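Side-chain contacts in conserved exported protein (Bacteroides fragilis, PDB 3CLW), which is of unknown function but probably hydrolyses O-glycosidic bonds: residues Thr286-Ile291 and Glu422-Leu427; Lys35-Glu40 and Gly385-Thr390; Thr92-Ser97 and Ala161-Lys166; Asn184-Gly189 and Ala310-Ile315. All coordinates share one frame; numbering follows the deposited sequence.

Contact 1. Residues Thr286-Ile291 and Glu422-Leu427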
loop_
_atom_site.group_PDB
_atom_site.type_symbol
_atom_site.label_atom_id
_atom_site.label_comp_id
_atom_site.label_asym_id
_atom_site.label_seq_id
_atom_site.Cartn_x
_atom_site.Cartn_y
_atom_site.Cartn_z
ATOM N N THR A 286 19.072 -7.039 8.658
ATOM C CA THR A 286 20.084 -7.084 7.588
ATOM C C THR A 286 19.395 -7.212 6.216
ATOM O O THR A 286 19.690 -6.459 5.279
ATOM C CB THR A 286 21.177 -8.171 7.809
ATOM O OG1 THR A 286 20.580 -9.475 7.834
ATOM C CG2 THR A 286 21.870 -7.952 9.115
ATOM N N LEU A 287 18.451 -8.140 6.119
ATOM C CA LEU A 287 17.675 -8.304 4.901
ATOM C C LEU A 287 16.868 -7.035 4.594
ATOM O O LEU A 287 16.867 -6.553 3.462
ATOM C CB LEU A 287 16.780 -9.539 5.012
ATOM C CG LEU A 287 15.703 -9.780 3.947
ATOM C CD1 LEU A 287 16.334 -9.991 2.550
ATOM C CD2 LEU A 287 14.830 -10.970 4.354
ATOM N N LEU A 288 16.199 -6.497 5.620
ATOM C CA LEU A 288 15.370 -5.300 5.483
ATOM C C LEU A 288 16.132 -4.201 4.749
ATOM O O LEU A 288 15.665 -3.666 3.729
ATOM C CB LEU A 288 14.890 -4.814 6.865
ATOM C CG LEU A 288 14.308 -3.399 7.077
ATOM C CD1 LEU A 288 12.829 -3.298 6.690
ATOM C CD2 LEU A 288 14.495 -2.947 8.519
ATOM N N VAL A 289 17.312 -3.863 5.254
ATOM C CA VAL A 289 18.038 -2.714 4.701
ATOM C C VAL A 289 18.777 -2.991 3.379
ATOM O O VAL A 289 18.770 -2.140 2.484
ATOM C CB VAL A 289 18.964 -2.021 5.751
ATOM C CG1 VAL A 289 18.139 -1.557 6.959
ATOM C CG2 VAL A 289 20.143 -2.935 6.190
ATOM N N ASP A 290 19.394 -4.172 3.261
ATOM C CA ASP A 290 20.123 -4.582 2.046
ATOM C C ASP A 290 19.239 -4.626 0.801
ATOM O O ASP A 290 19.564 -4.007 -0.223
ATOM C CB ASP A 290 20.753 -5.971 2.223
ATOM C CG ASP A 290 21.968 -5.968 3.153
ATOM O OD1 ASP A 290 22.416 -7.092 3.504
ATOM O OD2 ASP A 290 22.474 -4.874 3.535
ATOM N N ILE A 291 18.122 -5.359 0.881
ATOM C CA ILE A 291 17.253 -5.497 -0.284
ATOM C C ILE A 291 16.691 -4.146 -0.753
ATOM O O ILE A 291 16.631 -3.892 -1.958
ATOM C CB ILE A 291 16.135 -6.539 -0.090
ATOM C CG1 ILE A 291 15.496 -6.884 -1.454
ATOM C CG2 ILE A 291 15.076 -6.042 0.894
ATOM C CD1 ILE A 291 14.863 -8.226 -1.518
ATOM N N GLU A 422 22.312 -0.107 11.840
ATOM C CA GLU A 422 22.309 0.215 13.254
ATOM C C GLU A 422 21.071 1.014 13.558
ATOM O O GLU A 422 20.412 0.780 14.564
ATOM C CB GLU A 422 23.603 0.926 13.688
ATOM C CG GLU A 422 24.725 -0.082 14.010
ATOM C CD GLU A 422 26.145 0.522 14.113
ATOM O OE1 GLU A 422 26.301 1.772 13.943
ATOM O OE2 GLU A 422 27.098 -0.293 14.362
ATOM N N ALA A 423 20.734 1.932 12.658
ATOM C CA ALA A 423 19.512 2.722 12.781
ATOM C C ALA A 423 18.267 1.844 12.941
ATOM O O ALA A 423 17.393 2.161 13.743
ATOM C CB ALA A 423 19.364 3.637 11.598
ATOM N N ALA A 424 18.216 0.728 12.211
ATOM C CA ALA A 424 17.066 -0.186 12.232
ATOM C C ALA A 424 16.697 -0.747 13.622
ATOM O O ALA A 424 15.550 -1.163 13.847
ATOM C CB ALA A 424 17.272 -1.318 11.245
ATOM N N THR A 425 17.650 -0.775 14.552
ATOM C CA THR A 425 17.357 -1.303 15.891
ATOM C C THR A 425 17.453 -0.223 16.948
ATOM O O THR A 425 17.278 -0.504 18.133
ATOM C CB THR A 425 18.271 -2.514 16.297
ATOM O OG1 THR A 425 19.656 -2.171 16.100
ATOM C CG2 THR A 425 17.928 -3.723 15.468
ATOM N N SER A 426 17.748 1.004 16.531
ATOM C CA SER A 426 17.820 2.122 17.469
ATOM C C SER A 426 16.904 3.287 17.077
ATOM O O SER A 426 15.767 3.354 17.546
ATOM C CB SER A 426 19.276 2.574 17.696
ATOM O OG SER A 426 19.898 3.038 16.505
ATOM N N LEU A 427 17.380 4.187 16.216
ATOM C CA LEU A 427 16.667 5.418 15.929
ATOM C C LEU A 427 16.633 5.757 14.423
ATOM O O LEU A 427 17.692 5.927 13.783
ATOM C CB LEU A 427 17.273 6.562 16.731
ATOM C CG LEU A 427 16.636 7.937 16.548
ATOM C CD1 LEU A 427 15.343 8.079 17.366
ATOM C CD2 LEU A 427 17.610 9.034 16.910
#
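No ring, amide or carboxylate has a face or edge in the meeting of Leu288 and Val289 with Ala424, which is made by three methyl groups. Leu288 CD2 lies 4.2 Å from Ala424 CB, and Val289 CG1 lies 4.4 Å from the same Ala424 CB, so this one methyl faces the notch between two branches of successive helix residues. Leu288 CG stands anti to the backbone N (chi1 164°), carrying CD2 to one side of the notch, while Val289 keeps CG1 beside its own N (chi1 -58°) and forms the other side. The backbones stay well apart, with Val289 CA 8.0 Å from Ala424 CA. Helix 285-300 is one of the outer helices of the TIM barrel, following strand 270-276, and Ala424 lies in the turn that leads to strand 427-433 of the C-terminal beta-rich region, so the contact joins the outer helical layer of the barrel to that region. Arg340 of helix 328-347 bridges the two sides, touching Leu288 and giving its NH1 to Ala424 O. The turn is of type I, from Ala423 to Ser426, with Ser426 N 3.0 Å from Ala423 O. Its shape is further fixed at Glu422 O, which accepts Thr425 N at 3.2 Å on one face of the carbonyl plane, whereas Ser426 OG donates to Glu422 O at 3.0 Å from the other, 47° out of that plane.

Contact 2. Residues Lys35-Glu40 and Gly385-Thr390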
loop_
_atom_site.group_PDB
_atom_site.type_symbol
_atom_site.label_atom_id
_atom_site.label_comp_id
_atom_site.label_asym_id
_atom_site.label_seq_id
_atom_site.Cartn_x
_atom_site.Cartn_y
_atom_site.Cartn_z
ATOM N N LYS A 35 -21.953 -2.130 2.341
ATOM C CA LYS A 35 -23.312 -2.484 1.972
ATOM C C LYS A 35 -24.214 -2.753 3.172
ATOM O O LYS A 35 -25.367 -2.369 3.154
ATOM C CB LYS A 35 -23.340 -3.694 1.048
ATOM C CG LYS A 35 -24.703 -3.920 0.413
ATOM C CD LYS A 35 -24.716 -5.198 -0.447
ATOM C CE LYS A 35 -25.949 -5.191 -1.385
ATOM N NZ LYS A 35 -26.358 -6.602 -1.691
ATOM N N ASN A 36 -23.659 -3.366 4.209
ATOM C CA ASN A 36 -24.434 -3.900 5.318
ATOM C C ASN A 36 -24.268 -3.253 6.673
ATOM O O ASN A 36 -25.219 -3.301 7.488
ATOM C CB ASN A 36 -24.106 -5.373 5.535
ATOM C CG ASN A 36 -24.465 -6.229 4.362
ATOM O OD1 ASN A 36 -25.343 -5.878 3.564
ATOM N ND2 ASN A 36 -23.831 -7.401 4.275
ATOM N N TRP A 37 -23.067 -2.736 6.975
ATOM C CA TRP A 37 -22.832 -2.256 8.332
ATOM C C TRP A 37 -23.699 -1.025 8.636
ATOM O O TRP A 37 -24.108 -0.320 7.707
ATOM C CB TRP A 37 -21.349 -1.962 8.552
ATOM C CG TRP A 37 -20.579 -3.198 8.918
ATOM C CD1 TRP A 37 -20.686 -4.449 8.342
ATOM C CD2 TRP A 37 -19.577 -3.303 9.924
ATOM N NE1 TRP A 37 -19.806 -5.311 8.931
ATOM C CE2 TRP A 37 -19.105 -4.635 9.903
ATOM C CE3 TRP A 37 -19.016 -2.391 10.839
ATOM C CZ2 TRP A 37 -18.112 -5.094 10.779
ATOM C CZ3 TRP A 37 -18.049 -2.844 11.708
ATOM C CH2 TRP A 37 -17.594 -4.187 11.660
ATOM N N PRO A 38 -24.002 -0.778 9.930
ATOM C CA PRO A 38 -24.674 0.444 10.372
ATOM C C PRO A 38 -23.962 1.712 9.875
ATOM O O PRO A 38 -22.739 1.794 9.917
ATOM C CB PRO A 38 -24.579 0.358 11.903
ATOM C CG PRO A 38 -24.552 -1.082 12.172
ATOM C CD PRO A 38 -23.742 -1.691 11.052
ATOM N N GLN A 39 -24.747 2.685 9.440
ATOM C CA GLN A 39 -24.279 3.942 8.875
ATOM C C GLN A 39 -23.180 4.567 9.711
ATOM O O GLN A 39 -22.120 4.946 9.182
ATOM C CB GLN A 39 -25.455 4.923 8.741
ATOM C CG GLN A 39 -25.187 6.171 7.910
ATOM C CD GLN A 39 -25.062 5.886 6.420
ATOM O OE1 GLN A 39 -25.685 4.958 5.899
ATOM N NE2 GLN A 39 -24.251 6.688 5.722
ATOM N N GLU A 40 -23.415 4.668 11.011
ATOM C CA GLU A 40 -22.477 5.377 11.871
ATOM C C GLU A 40 -21.148 4.684 11.950
ATOM O O GLU A 40 -20.143 5.348 12.108
ATOM C CB GLU A 40 -23.024 5.557 13.278
ATOM C CG GLU A 40 -23.869 6.809 13.414
ATOM C CD GLU A 40 -24.211 7.148 14.882
ATOM O OE1 GLU A 40 -25.421 7.350 15.166
ATOM O OE2 GLU A 40 -23.280 7.196 15.747
ATOM N N GLY A 385 -20.307 -5.220 13.542
ATOM C CA GLY A 385 -19.176 -5.599 14.377
ATOM C C GLY A 385 -18.674 -4.389 15.123
ATOM O O GLY A 385 -19.253 -3.335 15.044
ATOM N N GLU A 386 -17.575 -4.556 15.846
ATOM C CA GLU A 386 -16.921 -3.482 16.593
ATOM C C GLU A 386 -15.582 -3.096 15.922
ATOM O O GLU A 386 -14.790 -3.944 15.550
ATOM C CB GLU A 386 -16.656 -3.935 18.044
ATOM C CG GLU A 386 -16.210 -2.810 18.986
ATOM C CD GLU A 386 -15.399 -3.291 20.189
ATOM O OE1 GLU A 386 -15.504 -4.480 20.582
ATOM O OE2 GLU A 386 -14.650 -2.458 20.756
ATOM N N ILE A 387 -15.357 -1.797 15.804
ATOM C CA ILE A 387 -14.137 -1.226 15.242
ATOM C C ILE A 387 -13.057 -1.092 16.342
ATOM O O ILE A 387 -13.300 -0.511 17.403
ATOM C CB ILE A 387 -14.464 0.150 14.605
ATOM C CG1 ILE A 387 -15.475 -0.029 13.480
ATOM C CG2 ILE A 387 -13.219 0.858 14.118
ATOM C CD1 ILE A 387 -16.390 1.152 13.325
ATOM N N SER A 388 -11.873 -1.649 16.091
ATOM C CA SER A 388 -10.755 -1.474 17.009
ATOM C C SER A 388 -9.519 -0.971 16.223
ATOM O O SER A 388 -9.076 -1.629 15.295
ATOM C CB SER A 388 -10.507 -2.825 17.687
ATOM O OG SER A 388 -9.376 -2.810 18.525
ATOM N N THR A 389 -8.979 0.194 16.559
ATOM C CA THR A 389 -7.757 0.668 15.896
ATOM C C THR A 389 -6.531 -0.060 16.440
ATOM O O THR A 389 -6.487 -0.391 17.620
ATOM C CB THR A 389 -7.547 2.209 16.009
ATOM O OG1 THR A 389 -7.339 2.582 17.381
ATOM C CG2 THR A 389 -8.752 2.943 15.456
ATOM N N THR A 390 -5.566 -0.371 15.571
ATOM C CA THR A 390 -4.347 -0.979 16.036
ATOM C C THR A 390 -3.294 0.111 16.138
ATOM O O THR A 390 -3.507 1.239 15.674
ATOM C CB THR A 390 -3.862 -2.116 15.101
ATOM O OG1 THR A 390 -3.434 -1.550 13.860
ATOM C CG2 THR A 390 -4.954 -3.147 14.857
#
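Trp37, whose ring lies against Gly385, gives its one polar side-chain atom, NE1, to the backbone O of Leu381, a hydrogen bond that ties the indole to the chain just ahead of the strand. Across the contact itself no polar bond forms. Gly385 N sits over one face of the indole, 3.4 Å above its plane and displaced toward the rim; it is 3.5 Å from Trp37 CZ2. The closest approach is that of Trp37 CH2 to Gly385 CA, 3.4 Å, a fit made possible because glycine puts no side chain between ring and backbone. The ring is directed here by a first torsion that sets CG anti to the carbonyl carbon (chi1 -84°). Trp37 belongs to the short link between helices 30-36 and 39-50, the latter an outer helix of the TIM barrel, while strand 386-389 is an outermost strand of a small three-stranded sheet; the contact therefore holds that sheet against the barrel's first helix. Ile387 meets the indole differently, its CG1 standing at the ring edge, near the plane, 4.2 Å from Trp37 CZ3. The Ile387 side chain also touches Lys41, Ile45 and Leu48 of helix 39-50, and Lys41 NZ bonds Gly385 O.

Contact 3. Residues Thr92-Ser97 and Ala161-Lys166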
loop_
_atom_site.group_PDB
_atom_site.type_symbol
_atom_site.label_atom_id
_atom_site.label_comp_id
_atom_site.label_asym_id
_atom_site.label_seq_id
_atom_site.Cartn_x
_atom_site.Cartn_y
_atom_site.Cartn_z
ATOM N N THR A 92 -15.824 -12.112 -5.457
ATOM C CA THR A 92 -16.105 -10.778 -6.006
ATOM C C THR A 92 -17.146 -10.874 -7.102
ATOM O O THR A 92 -17.171 -11.863 -7.849
ATOM C CB THR A 92 -14.815 -10.096 -6.619
ATOM O OG1 THR A 92 -14.381 -10.812 -7.792
ATOM C CG2 THR A 92 -13.670 -10.089 -5.637
ATOM N N GLU A 93 -17.989 -9.860 -7.223
ATOM C CA GLU A 93 -18.795 -9.731 -8.405
ATOM C C GLU A 93 -17.954 -9.270 -9.617
ATOM O O GLU A 93 -16.776 -8.954 -9.478
ATOM C CB GLU A 93 -19.933 -8.735 -8.165
ATOM C CG GLU A 93 -20.869 -9.162 -7.037
ATOM C CD GLU A 93 -21.909 -8.132 -6.763
ATOM O OE1 GLU A 93 -21.574 -7.091 -6.172
ATOM O OE2 GLU A 93 -23.055 -8.354 -7.191
ATOM N N CYS A 94 -18.549 -9.271 -10.803
ATOM C CA CYS A 94 -17.874 -8.726 -11.975
ATOM C C CYS A 94 -18.857 -7.810 -12.691
ATOM O O CYS A 94 -19.999 -8.214 -12.971
ATOM C CB CYS A 94 -17.359 -9.846 -12.924
ATOM S SG CYS A 94 -16.285 -9.252 -14.253
ATOM N N PHE A 95 -18.413 -6.597 -13.020
ATOM C CA PHE A 95 -19.255 -5.688 -13.828
ATOM C C PHE A 95 -19.652 -6.293 -15.190
ATOM O O PHE A 95 -20.738 -6.010 -15.695
ATOM C CB PHE A 95 -18.572 -4.327 -14.069
ATOM C CG PHE A 95 -18.259 -3.550 -12.802
ATOM C CD1 PHE A 95 -19.227 -3.355 -11.830
ATOM C CD2 PHE A 95 -16.983 -3.022 -12.596
ATOM C CE1 PHE A 95 -18.929 -2.599 -10.669
ATOM C CE2 PHE A 95 -16.671 -2.278 -11.436
ATOM C CZ PHE A 95 -17.641 -2.082 -10.476
ATOM N N LEU A 96 -18.773 -7.110 -15.765
ATOM C CA LEU A 96 -19.006 -7.675 -17.081
ATOM C C LEU A 96 -19.465 -9.119 -16.957
ATOM O O LEU A 96 -18.960 -9.870 -16.132
ATOM C CB LEU A 96 -17.737 -7.587 -17.962
ATOM C CG LEU A 96 -17.671 -8.264 -19.338
ATOM C CD1 LEU A 96 -18.645 -7.621 -20.304
ATOM C CD2 LEU A 96 -16.240 -8.129 -19.900
ATOM N N SER A 97 -20.413 -9.493 -17.800
ATOM C CA SER A 97 -20.917 -10.840 -17.829
ATOM C C SER A 97 -20.547 -11.566 -19.143
ATOM O O SER A 97 -20.151 -10.940 -20.137
ATOM C CB SER A 97 -22.442 -10.840 -17.571
ATOM O OG SER A 97 -23.095 -10.143 -18.599
ATOM N N ALA A 161 -7.892 -5.839 -21.094
ATOM C CA ALA A 161 -7.483 -4.417 -21.056
ATOM C C ALA A 161 -8.674 -3.495 -21.305
ATOM O O ALA A 161 -8.815 -2.465 -20.624
ATOM C CB ALA A 161 -6.348 -4.131 -22.042
ATOM N N ARG A 162 -9.531 -3.862 -22.260
ATOM C CA ARG A 162 -10.693 -3.054 -22.543
ATOM C C ARG A 162 -11.704 -3.010 -21.367
ATOM O O ARG A 162 -12.306 -1.979 -21.104
ATOM C CB ARG A 162 -11.373 -3.490 -23.829
ATOM C CG ARG A 162 -10.631 -2.998 -25.107
ATOM C CD ARG A 162 -11.556 -3.083 -26.314
ATOM N NE ARG A 162 -11.982 -4.455 -26.566
ATOM C CZ ARG A 162 -11.362 -5.308 -27.396
ATOM N NH1 ARG A 162 -10.254 -4.947 -28.067
ATOM N NH2 ARG A 162 -11.848 -6.545 -27.554
ATOM N N PHE A 163 -11.866 -4.151 -20.696
ATOM C CA PHE A 163 -12.700 -4.285 -19.517
ATOM C C PHE A 163 -12.208 -3.361 -18.393
ATOM O O PHE A 163 -12.999 -2.602 -17.851
ATOM C CB PHE A 163 -12.731 -5.738 -19.026
ATOM C CG PHE A 163 -13.222 -5.884 -17.606
ATOM C CD1 PHE A 163 -14.573 -5.705 -17.297
ATOM C CD2 PHE A 163 -12.331 -6.194 -16.577
ATOM C CE1 PHE A 163 -15.048 -5.829 -15.977
ATOM C CE2 PHE A 163 -12.793 -6.349 -15.239
ATOM C CZ PHE A 163 -14.170 -6.140 -14.957
ATOM N N LEU A 164 -10.910 -3.438 -18.079
ATOM C CA LEU A 164 -10.270 -2.573 -17.084
ATOM C C LEU A 164 -10.360 -1.075 -17.410
ATOM O O LEU A 164 -10.633 -0.274 -16.527
ATOM C CB LEU A 164 -8.808 -2.950 -16.889
ATOM C CG LEU A 164 -8.511 -4.328 -16.302
ATOM C CD1 LEU A 164 -7.023 -4.593 -16.359
ATOM C CD2 LEU A 164 -8.983 -4.329 -14.839
ATOM N N VAL A 165 -10.170 -0.717 -18.678
ATOM C CA VAL A 165 -10.274 0.670 -19.106
ATOM C C VAL A 165 -11.706 1.185 -19.075
ATOM O O VAL A 165 -11.936 2.285 -18.615
ATOM C CB VAL A 165 -9.626 0.926 -20.506
ATOM C CG1 VAL A 165 -10.079 2.261 -21.085
ATOM C CG2 VAL A 165 -8.120 0.884 -20.393
ATOM N N LYS A 166 -12.657 0.399 -19.573
ATOM C CA LYS A 166 -14.074 0.787 -19.510
ATOM C C LYS A 166 -14.579 1.005 -18.062
ATOM O O LYS A 166 -15.382 1.903 -17.828
ATOM C CB LYS A 166 -14.985 -0.209 -20.243
ATOM C CG LYS A 166 -16.497 -0.058 -19.867
ATOM C CD LYS A 166 -17.379 -0.234 -21.055
ATOM C CE LYS A 166 -18.841 0.005 -20.690
ATOM N NZ LYS A 166 -19.709 -0.307 -21.845
#
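Phe163 and Leu96 both start with CG trans to the main-chain N (chi1 163° for Phe163), and the two side chains run alongside one another, pointing opposite ways, so that the phenyl ring reaches in among Cys94, Phe95 and Leu96. The ring comes from helix 157-173, an outer helix of the TIM barrel between strands 125-128 and 178-182; residues 92-97 belong to the long loop that leads from strand 68-71 to helix 108-119. The contact thus fastens a barrel loop to helix 157-173 by apolar contacts and one sulfur-aromatic contact, with no hydrogen bond across the two segments. Leu96 carries its share on CB, 3.7 Å from Phe163 CD1, with Leu96 CD2 alongside at 3.9 Å from Phe163 CD1. Phe95 offers only its CB, which stands at the ring edge near its plane, 4.3 Å from Phe163 CE1; its own ring meets that of Phe104. Leu96 also rests on Phe135. The Cys94 backbone is held on both sides, N by Glu78 OE2 and O by Lys106 NZ. Cys94 SG makes the sulfur-aromatic contact, 4.6 Å from the Phe163 centroid and 45° off the ring normal, thus oblique to the ring. The sulfur is 3.8 Å from Phe163 CZ, and Leu96 N points a weak hydrogen bond back at Cys94 SG, 3.6 Å long with an angle of 149° at the hydrogen.

Contact 4. Residues Asn184-Gly189 and Ala310-Ile315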
loop_
_atom_site.group_PDB
_atom_site.type_symbol
_atom_site.label_atom_id
_atom_site.label_comp_id
_atom_site.label_asym_id
_atom_site.label_seq_id
_atom_site.Cartn_x
_atom_site.Cartn_y
_atom_site.Cartn_z
ATOM N N ASN A 184 -2.197 -6.960 -12.719
ATOM C CA ASN A 184 -1.700 -8.250 -12.214
ATOM C C ASN A 184 -1.171 -8.147 -10.798
ATOM O O ASN A 184 -0.451 -7.187 -10.466
ATOM C CB ASN A 184 -0.581 -8.779 -13.118
ATOM C CG ASN A 184 -1.054 -9.058 -14.546
ATOM O OD1 ASN A 184 -1.230 -8.129 -15.359
ATOM N ND2 ASN A 184 -1.257 -10.354 -14.864
ATOM N N ASN A 185 -1.539 -9.123 -9.971
ATOM C CA ASN A 185 -1.086 -9.179 -8.596
ATOM C C ASN A 185 -0.185 -10.368 -8.339
ATOM O O ASN A 185 -0.494 -11.497 -8.738
ATOM C CB ASN A 185 -2.269 -9.305 -7.647
ATOM C CG ASN A 185 -1.839 -9.342 -6.185
ATOM O OD1 ASN A 185 -1.176 -8.416 -5.721
ATOM N ND2 ASN A 185 -2.245 -10.393 -5.447
ATOM N N GLU A 186 0.911 -10.119 -7.645
ATOM C CA GLU A 186 1.858 -11.176 -7.296
ATOM C C GLU A 186 1.964 -12.263 -8.405
ATOM O O GLU A 186 1.673 -13.427 -8.174
ATOM C CB GLU A 186 1.512 -11.737 -5.913
ATOM C CG GLU A 186 1.517 -10.641 -4.845
ATOM C CD GLU A 186 1.381 -11.140 -3.407
ATOM O OE1 GLU A 186 1.064 -12.315 -3.196
ATOM O OE2 GLU A 186 1.614 -10.350 -2.471
ATOM N N PRO A 187 2.374 -11.855 -9.625
ATOM C CA PRO A 187 2.430 -12.813 -10.739
ATOM C C PRO A 187 3.509 -13.909 -10.580
ATOM O O PRO A 187 3.450 -14.929 -11.257
ATOM C CB PRO A 187 2.689 -11.920 -11.963
ATOM C CG PRO A 187 3.409 -10.768 -11.438
ATOM C CD PRO A 187 2.820 -10.513 -10.048
ATOM N N ASN A 188 4.437 -13.719 -9.651
ATOM C CA ASN A 188 5.378 -14.765 -9.214
ATOM C C ASN A 188 4.702 -15.955 -8.516
ATOM O O ASN A 188 5.253 -17.054 -8.455
ATOM C CB ASN A 188 6.373 -14.149 -8.231
ATOM C CG ASN A 188 5.672 -13.476 -7.040
ATOM O OD1 ASN A 188 5.161 -12.347 -7.137
ATOM N ND2 ASN A 188 5.648 -14.177 -5.910
ATOM N N GLY A 189 3.512 -15.738 -7.972
ATOM C CA GLY A 189 2.911 -16.702 -7.068
ATOM C C GLY A 189 2.348 -17.933 -7.733
ATOM O O GLY A 189 1.823 -17.868 -8.847
ATOM N N ALA A 310 5.920 0.817 -2.706
ATOM C CA ALA A 310 5.657 -0.368 -1.890
ATOM C C ALA A 310 4.117 -0.486 -1.878
ATOM O O ALA A 310 3.405 0.401 -1.383
ATOM C CB ALA A 310 6.286 -0.224 -0.485
ATOM N N SER A 311 3.586 -1.517 -2.520
ATOM C CA SER A 311 2.170 -1.464 -2.893
ATOM C C SER A 311 1.261 -2.466 -2.180
ATOM O O SER A 311 0.066 -2.540 -2.477
ATOM C CB SER A 311 2.016 -1.618 -4.404
ATOM O OG SER A 311 2.630 -2.845 -4.816
ATOM N N GLU A 312 1.819 -3.244 -1.258
ATOM C CA GLU A 312 1.016 -4.139 -0.415
ATOM C C GLU A 312 1.828 -4.666 0.727
ATOM O O GLU A 312 2.938 -5.111 0.541
ATOM C CB GLU A 312 0.438 -5.317 -1.201
ATOM C CG GLU A 312 -0.730 -6.010 -0.477
ATOM C CD GLU A 312 -1.110 -7.342 -1.074
ATOM O OE1 GLU A 312 -1.506 -7.417 -2.255
ATOM O OE2 GLU A 312 -1.028 -8.338 -0.342
ATOM N N TYR A 313 1.260 -4.599 1.927
ATOM C CA TYR A 313 1.799 -5.288 3.091
ATOM C C TYR A 313 0.724 -5.535 4.153
ATOM O O TYR A 313 -0.201 -4.741 4.306
ATOM C CB TYR A 313 2.941 -4.493 3.738
ATOM C CG TYR A 313 3.545 -5.235 4.911
ATOM C CD1 TYR A 313 4.285 -6.425 4.707
ATOM C CD2 TYR A 313 3.316 -4.803 6.236
ATOM C CE1 TYR A 313 4.812 -7.125 5.772
ATOM C CE2 TYR A 313 3.837 -5.487 7.309
ATOM C CZ TYR A 313 4.580 -6.645 7.083
ATOM O OH TYR A 313 5.100 -7.326 8.166
ATOM N N CYS A 314 0.875 -6.632 4.888
ATOM C CA CYS A 314 0.214 -6.834 6.195
ATOM C C CYS A 314 1.080 -7.809 7.003
ATOM O O CYS A 314 1.944 -8.489 6.425
ATOM C CB CYS A 314 -1.213 -7.356 6.036
ATOM S SG CYS A 314 -1.338 -8.988 5.331
ATOM N N ILE A 315 0.875 -7.871 8.324
ATOM C CA ILE A 315 1.598 -8.820 9.177
ATOM C C ILE A 315 1.208 -10.227 8.787
ATOM O O ILE A 315 0.057 -10.645 8.945
ATOM C CB ILE A 315 1.309 -8.642 10.684
ATOM C CG1 ILE A 315 1.531 -7.204 11.136
ATOM C CG2 ILE A 315 2.156 -9.630 11.504
ATOM C CD1 ILE A 315 2.955 -6.695 11.059
HETATM O O HOH W 1 -1.536 -10.170 -2.579
#
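Glu312, which meets Asn185 and Glu186, comes two residues after Ala310, where strand 307-310 pairs through backbone bonds with Ala353. Ser311 follows, its OG bonded to Glu231 OE2. Glu312 then sends an extended chain across to the other segment: its CG is trans to the main-chain N (chi1 -162°), and both carboxylate oxygens find a counterpart. OE1 of Glu312 lies 3.6 Å from Asn185 OD1, the two side chains crossing at about a right angle with amide and carboxylate planes 21° apart. A water joins the two side chains by another route, accepting from Asn185 ND2 at 3.0 Å and donating to Glu312 OE1 at 2.8 Å. OE2 of Glu312 approaches Glu186 OE2 to 3.9 Å, the two carboxylate planes only 19° from parallel. An Asn-Glu-Pro sequence following the fourth strand of a TIM barrel (178-182), facing a glutamate following the seventh (307-310), is the arrangement of clan GH-A glycoside hydrolases, in which such glutamates act as acid/base and nucleophile; Glu186 and Glu312 are consistent with that pair. Each also has a partner outside the segments: Glu186 OE2 bonds His277 ND1, and Glu312 OE2 bonds the hydroxyl of Tyr279, whose ring meets that of Tyr313, the next residue along. On the other side the type I turn from Glu186 to Gly189 is closed by Gly189 N, 3.0 Å from Glu186 O.

Overall arrangement
From the N terminus, residues 35-40 open contact 2. Contact 3 is the first to close, when helix 157-173 meets the loop of 92-97. Contact 4 opens at 184-189 and, after helix 285-300 has begun contact 1, closes at 310-315, bringing loops after the fourth and seventh barrel strands together. Contact 2 closes at 385-390 and so encloses contacts 3 and 4. Contact 1 closes last, at 422-427, crossing both 2 and 4. Contact 4 lies near the middle of the chain, its centre 9 Å from the chain's centre; contacts 1 and 3, with centres 42 Å apart, are on opposite sides. Contact 1 joins the barrel to the C-terminal beta region, contact 2 to a small sheet.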